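Side-chain contacts in ribonucleoside-diphosphate reductase, alpha chain (Actinobacillus ureae ATCC 25976, PDB 6DQX), which probably reduces ribonucleoside diphosphates to their deoxy forms, as the catalytic subunit of a class Id ribonucleotide reductase: residues A122-M127 and K162-V167; S108-S113 and M118-E123. All blocks are in the same frame, centred on the assembly; numbering follows the deposited sequence.

Interaction 1 of 2, residues A122-M127 and K162-V167; sequences AEVGMM and KLFDTV
Val124 and Phe164 meet between two nearly parallel helices and illustrate how a branched side chain can serve two neighbours at once. The axes of the two short segments approach to 9.9 Å with a crossing angle of -17°. Val124 turns its CB toward helix 156-170, and that carbon already lies 4.2 Å from Phe164 CD1. From there the branches part. CG2, anti to the carbonyl carbon, reaches the edge of the Phe164 ring near its plane, with CD1 of Phe164 3.8 Å from CG2 of Val124 and CE1 close behind. CG1, anti to the backbone N (chi1 175°), runs instead to Val167, where the two CG1 methyls of Val124 and Val167 stand 4.0 Å apart. That same Val167 methyl rests on the backbone of the other helix, 3.7 Å from Gly125 CA. With no side chain at Gly125, the Val167 methyl meets the main chain directly, and here the CA atoms of Gly125 and Val167 come within 6.1 Å. No hydrogen bond crosses the contact, which is buried, and its side-chain contacts are apolar. The rings of Phe181 and Phe164 meet with nearly parallel planes, while Phe138 meets Phe164 almost perpendicularly, and Val167 also packs on Leu163 of the second subunit. The pairing is typical of neighbouring, near-parallel helices in an alpha/beta barrel domain, here the one that marks the ribonucleotide reductase family.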
loop_
_atom_site.group_PDB
_atom_site.type_symbol
_atom_site.label_atom_id
_atom_site.label_comp_id
_atom_site.label_asym_id
_atom_site.label_seq_id
_atom_site.Cartn_x
_atom_site.Cartn_y
_atom_site.Cartn_z
ATOM N N ALA A 122 5.521 -2.797 1.924
ATOM C CA ALA A 122 6.694 -1.993 1.662
ATOM C C ALA A 122 7.757 -2.809 0.894
ATOM O O ALA A 122 8.412 -2.255 0.028
ATOM C CB ALA A 122 7.259 -1.432 2.966
ATOM N N GLU A 123 7.906 -4.099 1.187
ATOM C CA GLU A 123 8.840 -4.976 0.408
ATOM C C GLU A 123 8.470 -4.983 -1.046
ATOM O O GLU A 123 9.311 -4.679 -1.907
ATOM C CB GLU A 123 8.827 -6.413 0.913
ATOM C CG GLU A 123 9.524 -6.683 2.231
ATOM C CD GLU A 123 9.310 -8.120 2.690
ATOM O OE1 GLU A 123 8.221 -8.679 2.453
ATOM O OE2 GLU A 123 10.216 -8.710 3.305
ATOM N N VAL A 124 7.194 -5.285 -1.311
ATOM C CA VAL A 124 6.672 -5.326 -2.667
ATOM C C VAL A 124 6.806 -3.980 -3.397
ATOM O O VAL A 124 7.180 -3.922 -4.581
ATOM C CB VAL A 124 5.223 -5.863 -2.702
ATOM C CG1 VAL A 124 4.643 -5.792 -4.113
ATOM C CG2 VAL A 124 5.158 -7.295 -2.187
ATOM N N GLY A 125 6.533 -2.878 -2.700
ATOM C CA GLY A 125 6.764 -1.584 -3.275
ATOM C C GLY A 125 8.190 -1.340 -3.699
ATOM O O GLY A 125 8.436 -0.919 -4.828
ATOM N N MET A 126 9.136 -1.611 -2.798
ATOM C CA MET A 126 10.537 -1.375 -3.085
ATOM C C MET A 126 11.014 -2.278 -4.225
ATOM O O MET A 126 11.761 -1.821 -5.102
ATOM C CB MET A 126 11.422 -1.618 -1.857
ATOM C CG MET A 126 11.227 -0.627 -0.716
ATOM S SD MET A 126 11.448 1.066 -1.263
ATOM C CE MET A 126 13.146 1.097 -1.773
ATOM N N MET A 127 10.588 -3.534 -4.207
ATOM C CA MET A 127 10.959 -4.483 -5.284
ATOM C C MET A 127 10.275 -4.224 -6.621
ATOM O O MET A 127 10.870 -4.478 -7.670
ATOM C CB MET A 127 10.711 -5.920 -4.843
ATOM C CG MET A 127 11.656 -6.387 -3.757
ATOM S SD MET A 127 13.389 -6.183 -4.201
ATOM C CE MET A 127 13.483 -7.104 -5.731
ATOM N N LYS A 162 -6.042 -6.696 -2.544
ATOM C CA LYS A 162 -6.282 -5.422 -3.229
ATOM C C LYS A 162 -5.146 -4.443 -3.028
ATOM O O LYS A 162 -4.799 -3.688 -3.919
ATOM C CB LYS A 162 -7.631 -4.789 -2.798
ATOM C CG LYS A 162 -8.817 -5.663 -3.139
ATOM C CD LYS A 162 -10.151 -4.924 -3.102
ATOM C CE LYS A 162 -10.576 -4.611 -1.697
ATOM N NZ LYS A 162 -11.936 -3.999 -1.653
ATOM N N LEU A 163 -4.507 -4.494 -1.869
ATOM C CA LEU A 163 -3.382 -3.639 -1.587
ATOM C C LEU A 163 -2.191 -3.932 -2.498
ATOM O O LEU A 163 -1.538 -3.040 -3.023
ATOM C CB LEU A 163 -3.002 -3.847 -0.127
ATOM C CG LEU A 163 -2.030 -2.954 0.593
ATOM C CD1 LEU A 163 -2.222 -1.483 0.252
ATOM C CD2 LEU A 163 -2.210 -3.222 2.086
ATOM N N PHE A 164 -1.928 -5.214 -2.723
ATOM C CA PHE A 164 -0.770 -5.592 -3.537
ATOM C C PHE A 164 -1.014 -5.335 -5.014
ATOM O O PHE A 164 -0.116 -4.894 -5.724
ATOM C CB PHE A 164 -0.400 -7.037 -3.224
ATOM C CG PHE A 164 0.072 -7.206 -1.816
ATOM C CD1 PHE A 164 1.398 -6.932 -1.498
ATOM C CD2 PHE A 164 -0.811 -7.530 -0.794
ATOM C CE1 PHE A 164 1.841 -7.026 -0.185
ATOM C CE2 PHE A 164 -0.377 -7.622 0.523
ATOM C CZ PHE A 164 0.960 -7.372 0.828
ATOM N N ASP A 165 -2.238 -5.589 -5.455
ATOM C CA ASP A 165 -2.660 -5.265 -6.811
ATOM C C ASP A 165 -2.489 -3.764 -7.104
ATOM O O ASP A 165 -1.999 -3.378 -8.163
ATOM C CB ASP A 165 -4.104 -5.724 -7.006
ATOM C CG ASP A 165 -4.564 -5.623 -8.446
ATOM O OD1 ASP A 165 -4.321 -6.550 -9.264
ATOM O OD2 ASP A 165 -5.188 -4.607 -8.752
ATOM N N THR A 166 -2.848 -2.908 -6.141
ATOM C CA THR A 166 -2.613 -1.470 -6.299
ATOM C C THR A 166 -1.148 -1.091 -6.281
ATOM O O THR A 166 -0.725 -0.251 -7.081
ATOM C CB THR A 166 -3.372 -0.655 -5.215
ATOM O OG1 THR A 166 -4.769 -0.885 -5.378
ATOM C CG2 THR A 166 -3.125 0.809 -5.367
ATOM N N VAL A 167 -0.364 -1.701 -5.398
ATOM C CA VAL A 167 1.059 -1.380 -5.339
ATOM C C VAL A 167 1.696 -1.564 -6.721
ATOM O O VAL A 167 2.418 -0.678 -7.192
ATOM C CB VAL A 167 1.823 -2.210 -4.290
ATOM C CG1 VAL A 167 3.329 -2.077 -4.491
ATOM C CG2 VAL A 167 1.460 -1.798 -2.884
#

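Interaction 2 of 2, residues S108-S113 and M118-E123; sequences SYIGDS and MVTTAE. With EDO (1,2-ethanediol), chain H.
Ile110 and Thr120 bring the two backbones nearest each other, 6.5 Å between their CA atoms, where helix 114-130 returns beside the end of strand 105-109. Between them the chain passes through an inverse gamma turn centred on Asp112 to Ser113, the N-cap of the helix. Thr120, on the helix, faces the strand end. Its CG2, anti to the backbone N, projects between two residues of the other segment, touching Ser108 CB at 3.6 Å and Ile110 CG1 at 3.8 Å. The Ile110 side chain crosses that of Thr120 at about a right angle. Thr120 OG1 has its polar partners in Glu116 O, one turn back, and Arg335, while the methyl makes the closest contact, with Ser108.

One helical turn further on, Glu123 brings its carboxylate to Ser108. An extended chain beyond CG (chi2 174°) spans the gap, and Ser108 OG donates to Glu123 OE1 at 2.7 Å. The hydroxyl comes from above the carboxylate plane, 49° out of it. OE1 also takes a salt bridge from Arg335, and OE2 is hydrogen-bonded to Ser287, so both oxygens are held and the rotation of the group is probably fixed. At the far end, Asp112 OD1 accepts a bond from a 1,2-ethanediol, probably left from crystallisation, while OD2 pairs with Arg142. A buried carboxylate gripped by a serine on the strand and by an arginine is consistent with an ionised Glu123, its charge probably offset in part by Arg335.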
loop_
_atom_site.group_PDB
_atom_site.type_symbol
_atom_site.label_atom_id
_atom_site.label_comp_id
_atom_site.label_asym_id
_atom_site.label_seq_id
_atom_site.Cartn_x
_atom_site.Cartn_y
_atom_site.Cartn_z
ATOM N N SER A 108 7.570 -13.361 -0.026
ATOM C CA SER A 108 7.275 -12.965 1.352
ATOM C C SER A 108 6.185 -13.822 1.983
ATOM O O SER A 108 5.248 -14.300 1.306
ATOM C CB SER A 108 6.854 -11.497 1.438
ATOM O OG SER A 108 7.733 -10.680 0.695
ATOM N N TYR A 109 6.313 -13.996 3.287
ATOM C CA TYR A 109 5.293 -14.614 4.111
ATOM C C TYR A 109 4.517 -13.473 4.775
ATOM O O TYR A 109 5.119 -12.605 5.400
ATOM C CB TYR A 109 5.939 -15.496 5.168
ATOM C CG TYR A 109 4.985 -16.008 6.194
ATOM C CD1 TYR A 109 4.249 -17.161 5.975
ATOM C CD2 TYR A 109 4.797 -15.301 7.404
ATOM C CE1 TYR A 109 3.350 -17.615 6.934
ATOM C CE2 TYR A 109 3.889 -15.733 8.337
ATOM C CZ TYR A 109 3.182 -16.886 8.106
ATOM O OH TYR A 109 2.295 -17.320 9.072
ATOM N N ILE A 110 3.199 -13.481 4.622
ATOM C CA ILE A 110 2.346 -12.435 5.247
ATOM C C ILE A 110 1.770 -12.926 6.573
ATOM O O ILE A 110 0.860 -13.743 6.595
ATOM C CB ILE A 110 1.208 -11.991 4.309
ATOM C CG1 ILE A 110 1.784 -11.569 2.952
ATOM C CG2 ILE A 110 0.435 -10.810 4.961
ATOM C CD1 ILE A 110 0.784 -11.158 1.895
ATOM N N GLY A 111 2.316 -12.453 7.699
ATOM C CA GLY A 111 1.754 -12.809 8.998
ATOM C C GLY A 111 0.379 -12.190 9.202
ATOM O O GLY A 111 0.045 -11.181 8.586
ATOM N N ASP A 112 -0.407 -12.796 10.084
ATOM C CA ASP A 112 -1.806 -12.417 10.296
ATOM C C ASP A 112 -1.930 -11.158 11.181
ATOM O O ASP A 112 -2.501 -11.208 12.283
ATOM C CB ASP A 112 -2.538 -13.602 10.941
ATOM C CG ASP A 112 -4.044 -13.427 10.995
ATOM O OD1 ASP A 112 -4.667 -12.844 10.070
ATOM O OD2 ASP A 112 -4.618 -13.930 11.977
ATOM N N SER A 113 -1.401 -10.036 10.713
ATOM C CA SER A 113 -1.457 -8.767 11.469
ATOM C C SER A 113 -1.276 -7.619 10.508
ATOM O O SER A 113 -0.572 -7.747 9.502
ATOM C CB SER A 113 -0.373 -8.705 12.578
ATOM O OG SER A 113 0.940 -8.438 12.072
ATOM N N MET A 118 1.798 -4.606 6.439
ATOM C CA MET A 118 2.530 -3.424 5.974
ATOM C C MET A 118 4.008 -3.681 5.670
ATOM O O MET A 118 4.565 -3.083 4.732
ATOM C CB MET A 118 2.406 -2.249 6.956
ATOM C CG MET A 118 1.000 -1.699 7.120
ATOM S SD MET A 118 0.045 -1.452 5.611
ATOM C CE MET A 118 -1.059 -2.780 5.721
ATOM N N VAL A 119 4.641 -4.559 6.433
ATOM C CA VAL A 119 6.024 -4.966 6.141
ATOM C C VAL A 119 6.117 -5.530 4.709
ATOM O O VAL A 119 6.951 -5.098 3.916
ATOM C CB VAL A 119 6.556 -6.002 7.148
ATOM C CG1 VAL A 119 7.843 -6.653 6.649
ATOM C CG2 VAL A 119 6.783 -5.366 8.526
ATOM N N THR A 120 5.200 -6.429 4.388
ATOM C CA THR A 120 5.146 -7.043 3.058
ATOM C C THR A 120 4.790 -6.026 1.971
ATOM O O THR A 120 5.386 -6.034 0.908
ATOM C CB THR A 120 4.181 -8.242 3.030
ATOM O OG1 THR A 120 4.474 -9.095 4.129
ATOM C CG2 THR A 120 4.304 -9.024 1.696
ATOM N N THR A 121 3.866 -5.104 2.270
ATOM C CA THR A 121 3.507 -4.044 1.341
ATOM C C THR A 121 4.722 -3.196 0.935
ATOM O O THR A 121 4.938 -2.926 -0.253
ATOM C CB THR A 121 2.365 -3.149 1.940
ATOM O OG1 THR A 121 1.228 -3.970 2.201
ATOM C CG2 THR A 121 1.936 -2.086 1.001
ATOM N N ALA A 122 5.521 -2.797 1.924
ATOM C CA ALA A 122 6.694 -1.993 1.662
ATOM C C ALA A 122 7.757 -2.809 0.894
ATOM O O ALA A 122 8.412 -2.255 0.028
ATOM C CB ALA A 122 7.259 -1.432 2.966
ATOM N N GLU A 123 7.906 -4.099 1.187
ATOM C CA GLU A 123 8.840 -4.976 0.408
ATOM C C GLU A 123 8.470 -4.983 -1.046
ATOM O O GLU A 123 9.311 -4.679 -1.907
ATOM C CB GLU A 123 8.827 -6.413 0.913
ATOM C CG GLU A 123 9.524 -6.683 2.231
ATOM C CD GLU A 123 9.310 -8.120 2.690
ATOM O OE1 GLU A 123 8.221 -8.679 2.453
ATOM O OE2 GLU A 123 10.216 -8.710 3.305
HETATM C C1 EDO H . -6.029 -8.177 10.445
HETATM O O1 EDO H . -6.122 -8.761 11.745
HETATM C C2 EDO H . -5.323 -9.170 9.536
HETATM O O2 EDO H . -6.088 -10.380 9.450
#

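Helix 114-130 carries both contacts, and their centres lie 10 Å apart. Interaction 2 ties its earlier turns to the end of the strand before it, within the unit formed by strand 105-109, the helix and strand 134-137; interaction 1 sets the following turns against helix 156-170. The two meet directly: Phe164 CE1 packs 3.7 Å from Thr120 CG2, and Leu163 CD2 lies 3.5 Å from Thr121 OG1. One methyl of Thr120 therefore touches both the strand end and the second helix. Each contact also reaches the second subunit. Both are remote from His65, which binds magnesium in a structure of this protein, although a bound magnesium lies about 7 Å from the Tyr109 side chain.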